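Local coordinates for plasmodesmata-located protein 5 (Arabidopsis thaliana, PDB 6GRE) that modulates cell-to-cell trafficking in plants, restricting plasmodesmata permeability through callose deposition when salicylic acid signals during immune responses, at residues D171-T174 and S175-Q178; Y199-S203 and K204-R208. One frame throughout, in Å; residues are numbered along the deposited sequence. Where two conformers were deposited one is given.

Contact 1 (D171-T174 and S175-Q178). With EDO (1,2-ethanediol), chain I.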
loop_
_atom_site.group_PDB
_atom_site.type_symbol
_atom_site.label_atom_id
_atom_site.label_comp_id
_atom_site.label_asym_id
_atom_site.label_seq_id
_atom_site.Cartn_x
_atom_site.Cartn_y
_atom_site.Cartn_z
ATOM N N ASP A 171 -5.344 -7.894 -3.278
ATOM C CA ASP A 171 -6.702 -8.373 -3.488
ATOM C C ASP A 171 -7.232 -8.038 -4.882
ATOM O O ASP A 171 -8.289 -8.557 -5.264
ATOM C CB ASP A 171 -7.658 -7.781 -2.460
ATOM C CG ASP A 171 -7.726 -6.279 -2.560
ATOM O OD1 ASP A 171 -6.645 -5.644 -2.329
ATOM O OD2 ASP A 171 -8.784 -5.752 -2.940
ATOM N N LEU A 172 -6.539 -7.176 -5.642
ATOM C CA LEU A 172 -6.996 -6.778 -6.961
ATOM C C LEU A 172 -6.724 -7.911 -7.953
ATOM O O LEU A 172 -5.702 -8.571 -7.866
ATOM C CB LEU A 172 -6.277 -5.527 -7.470
ATOM C CG LEU A 172 -6.542 -4.221 -6.714
ATOM C CD1 LEU A 172 -6.004 -3.044 -7.511
ATOM C CD2 LEU A 172 -8.008 -4.050 -6.429
ATOM N N SER A 173 -7.629 -8.026 -8.926
ATOM C CA SER A 173 -7.406 -8.937 -10.048
ATOM C C SER A 173 -6.293 -8.392 -10.941
ATOM O O SER A 173 -5.889 -7.238 -10.844
ATOM C CB SER A 173 -8.644 -9.119 -10.857
ATOM O OG SER A 173 -8.948 -7.932 -11.566
ATOM N N THR A 174 -5.841 -9.218 -11.880
ATOM C CA THR A 174 -4.858 -8.766 -12.850
ATOM C C THR A 174 -5.316 -7.498 -13.569
ATOM O O THR A 174 -4.552 -6.510 -13.693
ATOM C CB THR A 174 -4.536 -9.854 -13.885
ATOM O OG1 THR A 174 -4.129 -10.974 -13.118
ATOM C CG2 THR A 174 -3.438 -9.451 -14.833
ATOM N N SER A 175 -6.554 -7.495 -14.063
ATOM C CA SER A 175 -7.118 -6.404 -14.783
ATOM C C SER A 175 -7.233 -5.158 -13.886
ATOM O O SER A 175 -6.935 -4.048 -14.290
ATOM C CB SER A 175 -8.468 -6.799 -15.350
ATOM O OG SER A 175 -9.090 -5.678 -15.931
ATOM N N GLN A 176 -7.752 -5.394 -12.683
ATOM C CA GLN A 176 -7.954 -4.242 -11.762
ATOM C C GLN A 176 -6.599 -3.602 -11.433
ATOM O O GLN A 176 -6.467 -2.387 -11.382
ATOM C CB GLN A 176 -8.597 -4.725 -10.474
ATOM C CG GLN A 176 -10.078 -5.041 -10.637
ATOM C CD GLN A 176 -10.641 -5.631 -9.370
ATOM O OE1 GLN A 176 -10.000 -6.431 -8.692
ATOM N NE2 GLN A 176 -11.843 -5.170 -9.010
ATOM N N CYS A 177 -5.617 -4.461 -11.224
ATOM C CA CYS A 177 -4.264 -4.000 -10.922
ATOM C C CYS A 177 -3.717 -3.138 -12.062
ATOM O O CYS A 177 -3.237 -2.022 -11.835
ATOM C CB CYS A 177 -3.353 -5.177 -10.654
ATOM S SG CYS A 177 -1.628 -4.688 -10.375
ATOM N N GLN A 178 -3.802 -3.645 -13.300
ATOM C CA GLN A 178 -3.315 -2.878 -14.409
ATOM C C GLN A 178 -4.060 -1.541 -14.560
ATOM O O GLN A 178 -3.463 -0.522 -14.925
ATOM C CB GLN A 178 -3.357 -3.702 -15.704
ATOM C CG GLN A 178 -2.837 -2.917 -16.881
ATOM C CD GLN A 178 -1.366 -2.568 -16.767
ATOM O OE1 GLN A 178 -0.625 -3.267 -16.093
ATOM N NE2 GLN A 178 -0.919 -1.589 -17.536
HETATM C C1 EDO I . -13.155 -3.205 -11.513
HETATM O O1 EDO I . -13.873 -3.777 -10.460
HETATM C C2 EDO I . -13.971 -2.089 -12.113
HETATM O O2 EDO I . -13.164 -0.914 -12.122
#
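Ser173 and Gln176 grip each other twice where the chain turns from a loop into helix 174-192. Ser175, in the first turn, sets its CB 4.0 Å from Ser173 OG.

Gln176 does most of the work. Its backbone N donates to Ser173 OG over 3.0 Å at an N-H...O angle of 163°, and its side chain reaches back so that OE1 takes the N-H of Ser173 at 2.9 Å. That second bond is almost straight, 176°, and the donor lies in the amide plane on a lone pair of OE1. With chi1 at -75° CG stands beside the backbone N, and the extended chain from there carries the amide alongside Ser173; a weak bond from Ser173 OG to the same OE1 joins the two halves. The other end of the amide, NE2, gives hydrogen bonds to Gly114 O and, at 2.9 Å, to O1 of an ethanediol probably left from crystallisation, so both ends of the group are held and its flip is fixed. Leu172 crosses this side chain obliquely, its CD2 3.8 Å from Gln176 OE1.

Cys177 N donates to Ser173 O at 2.8 Å, and Leu172 CD1 rests 3.9 Å from Cys177 CA. The sulfur of Cys177 is joined in a disulfide to Cys168 at the end of the preceding strand.

Gln178 N continues the helical pattern to Thr174 O, while its side-chain amide is engaged by Arg155 and Gly148. The reciprocal pair of bonds between Ser173 and Gln176 defines a capping box, with Ser173 as N-cap, starting the long helix of the second Gnk2-homologous domain.

Contact 2 (Y199-S203 and K204-R208). With EDO (1,2-ethanediol), chain G.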
loop_
_atom_site.group_PDB
_atom_site.type_symbol
_atom_site.label_atom_id
_atom_site.label_comp_id
_atom_site.label_asym_id
_atom_site.label_seq_id
_atom_site.Cartn_x
_atom_site.Cartn_y
_atom_site.Cartn_z
ATOM N N TYR A 199 6.094 10.262 -6.129
ATOM C CA TYR A 199 5.289 9.119 -5.769
ATOM C C TYR A 199 3.816 9.448 -5.907
ATOM O O TYR A 199 3.391 10.582 -5.672
ATOM C CB TYR A 199 5.581 8.560 -4.381
ATOM C CG TYR A 199 5.693 9.541 -3.240
ATOM C CD1 TYR A 199 4.573 10.076 -2.616
ATOM C CD2 TYR A 199 6.934 9.887 -2.732
ATOM C CE1 TYR A 199 4.685 10.909 -1.509
ATOM C CE2 TYR A 199 7.065 10.739 -1.645
ATOM C CZ TYR A 199 5.933 11.252 -1.043
ATOM O OH TYR A 199 6.111 12.105 0.028
ATOM N N VAL A 200 3.027 8.451 -6.299
ATOM C CA VAL A 200 1.595 8.537 -6.379
ATOM C C VAL A 200 1.031 7.346 -5.628
ATOM O O VAL A 200 1.243 6.187 -6.045
ATOM C CB VAL A 200 1.082 8.488 -7.827
ATOM C CG1 VAL A 200 -0.423 8.402 -7.903
ATOM C CG2 VAL A 200 1.578 9.661 -8.631
ATOM N N TYR A 201 0.238 7.595 -4.603
ATOM C CA TYR A 201 -0.451 6.588 -3.827
ATOM C C TYR A 201 -1.937 6.762 -4.104
ATOM O O TYR A 201 -2.509 7.811 -3.729
ATOM C CB TYR A 201 -0.132 6.728 -2.327
ATOM C CG TYR A 201 1.273 6.320 -1.975
ATOM C CD1 TYR A 201 1.595 4.988 -1.738
ATOM C CD2 TYR A 201 2.299 7.240 -1.960
ATOM C CE1 TYR A 201 2.891 4.582 -1.481
ATOM C CE2 TYR A 201 3.613 6.859 -1.710
ATOM C CZ TYR A 201 3.905 5.520 -1.525
ATOM O OH TYR A 201 5.206 5.193 -1.277
ATOM N N LEU A 202 -2.531 5.754 -4.743
ATOM C CA LEU A 202 -3.976 5.652 -4.890
ATOM C C LEU A 202 -4.484 4.689 -3.837
ATOM O O LEU A 202 -3.741 3.983 -3.167
ATOM C CB LEU A 202 -4.336 5.174 -6.289
ATOM C CG LEU A 202 -3.733 5.970 -7.439
ATOM C CD1 LEU A 202 -4.226 5.412 -8.776
ATOM C CD2 LEU A 202 -4.009 7.473 -7.328
ATOM N N SER A 203 -5.803 4.608 -3.702
ATOM C CA SER A 203 -6.309 3.781 -2.659
ATOM C C SER A 203 -5.805 2.327 -2.744
ATOM O O SER A 203 -5.442 1.729 -1.739
ATOM C CB SER A 203 -7.812 3.835 -2.656
ATOM O OG SER A 203 -8.317 3.053 -1.595
ATOM N N LYS A 204 -5.806 1.730 -3.954
ATOM C CA LYS A 204 -5.487 0.326 -4.085
ATOM C C LYS A 204 -4.177 0.082 -4.849
ATOM O O LYS A 204 -3.909 -1.063 -5.157
ATOM C CB LYS A 204 -6.659 -0.427 -4.742
ATOM C CG LYS A 204 -7.795 -0.776 -3.782
ATOM C CD LYS A 204 -7.460 -1.928 -2.862
ATOM C CE LYS A 204 -8.538 -2.299 -1.861
ATOM N NZ LYS A 204 -9.573 -3.145 -2.500
ATOM N N CYS A 205 -3.373 1.100 -5.108
ATOM C CA CYS A 205 -2.084 0.858 -5.746
ATOM C C CYS A 205 -1.205 2.092 -5.607
ATOM O O CYS A 205 -1.671 3.184 -5.251
ATOM C CB CYS A 205 -2.204 0.473 -7.214
ATOM S SG CYS A 205 -2.798 1.793 -8.289
ATOM N N TYR A 206 0.082 1.927 -5.926
ATOM C CA TYR A 206 0.991 3.055 -5.933
ATOM C C TYR A 206 2.066 2.889 -7.007
ATOM O O TYR A 206 2.350 1.772 -7.439
ATOM C CB TYR A 206 1.653 3.310 -4.577
ATOM C CG TYR A 206 2.666 2.295 -4.110
ATOM C CD1 TYR A 206 3.948 2.297 -4.630
ATOM C CD2 TYR A 206 2.388 1.377 -3.111
ATOM C CE1 TYR A 206 4.913 1.411 -4.192
ATOM C CE2 TYR A 206 3.353 0.502 -2.641
ATOM C CZ TYR A 206 4.627 0.533 -3.178
ATOM O OH TYR A 206 5.562 -0.363 -2.767
ATOM N N ALA A 207 2.649 4.010 -7.403
ATOM C CA ALA A 207 3.799 3.994 -8.289
ATOM C C ALA A 207 4.749 5.089 -7.802
ATOM O O ALA A 207 4.287 6.184 -7.452
ATOM C CB ALA A 207 3.397 4.223 -9.714
ATOM N N ARG A 208 6.055 4.820 -7.789
ATOM C CA ARG A 208 6.991 5.801 -7.309
ATOM C C ARG A 208 8.331 5.621 -8.014
ATOM O O ARG A 208 8.644 4.532 -8.537
ATOM C CB ARG A 208 7.155 5.686 -5.789
ATOM C CG ARG A 208 7.671 4.359 -5.273
ATOM C CD ARG A 208 7.600 4.288 -3.744
ATOM N NE ARG A 208 8.202 3.058 -3.240
ATOM C CZ ARG A 208 7.804 2.373 -2.163
ATOM N NH1 ARG A 208 6.747 2.748 -1.458
ATOM N NH2 ARG A 208 8.498 1.309 -1.783
HETATM C C1 EDO G . 8.792 13.560 1.677
HETATM O O1 EDO G . 8.807 12.552 0.655
HETATM C C2 EDO G . 9.640 14.748 1.241
HETATM O O2 EDO G . 11.033 14.460 1.404
#
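Tyr201 and Tyr206 are cross-strand neighbours, a non-hydrogen-bonded pair of an antiparallel beta hairpin, strands 198-202 and 205-211, in the sheet of the second Gnk2-homologous domain. The flanking hydrogen-bonded pair, Val200 with Ala207, is closed by two backbone bonds.

The two tyrosines lie side by side and point the same way, but their rings are neither stacked nor edge-to-face: the planes meet at 43° with centroids 5.0 Å apart. Tyr201 CE1 stands over one face of the Tyr206 ring, and Tyr201 CD1 comes to 3.3 Å from Tyr206 CB, a close apolar contact. With chi1 of -71° the Tyr201 ring leans across the neighbouring strand, bringing its hydroxyl to Arg208. The phenol and guanidinium planes are 55° apart there, and Tyr206 OH lies over a face of the same guanidinium, offset toward its rim. Farther along, Tyr199 CB abuts Arg208 CB at 3.6 Å, while the Tyr199 hydroxyl shares a hydrogen bond with an ethanediol probably from the crystallisation liquor.

On the reverse side of the sheet, Val200 and Ala207 pack against helix 174-192. Near the turn, Leu202 CD1 meets Cys205 SG, whose disulfide to Cys180 ties the hairpin to that helix. Arg208 NH2 is taken by Glu101 O; Arg208 NH1 donates to Tyr201 OH at 2.9 Å, with the oxygen close to the guanidinium plane.

Contacts 1 and 2 have centres about 14 Å apart, yet they meet directly where the turn of the hairpin reaches the loop before the helix. Lys204 NZ forms a salt bridge with Asp171 OD2 at 2.8 Å, and Leu172 CD1 packs on Lys204 O at 3.7 Å. The ammonium is also held by the carbonyls of Val115 and Phe112, so one lysine ties both contacts to the segment around residues 112-115. Two small-molecule sites lie near this junction: the side chain of Asp171 comes within about 4 Å of a bound N-acetylglucosamine, and Ser203 lines the pocket of 2-(2-ethoxyethoxy)ethanol. Along the chain the contacts are in series, helix 174-192 leading into strand 198-202.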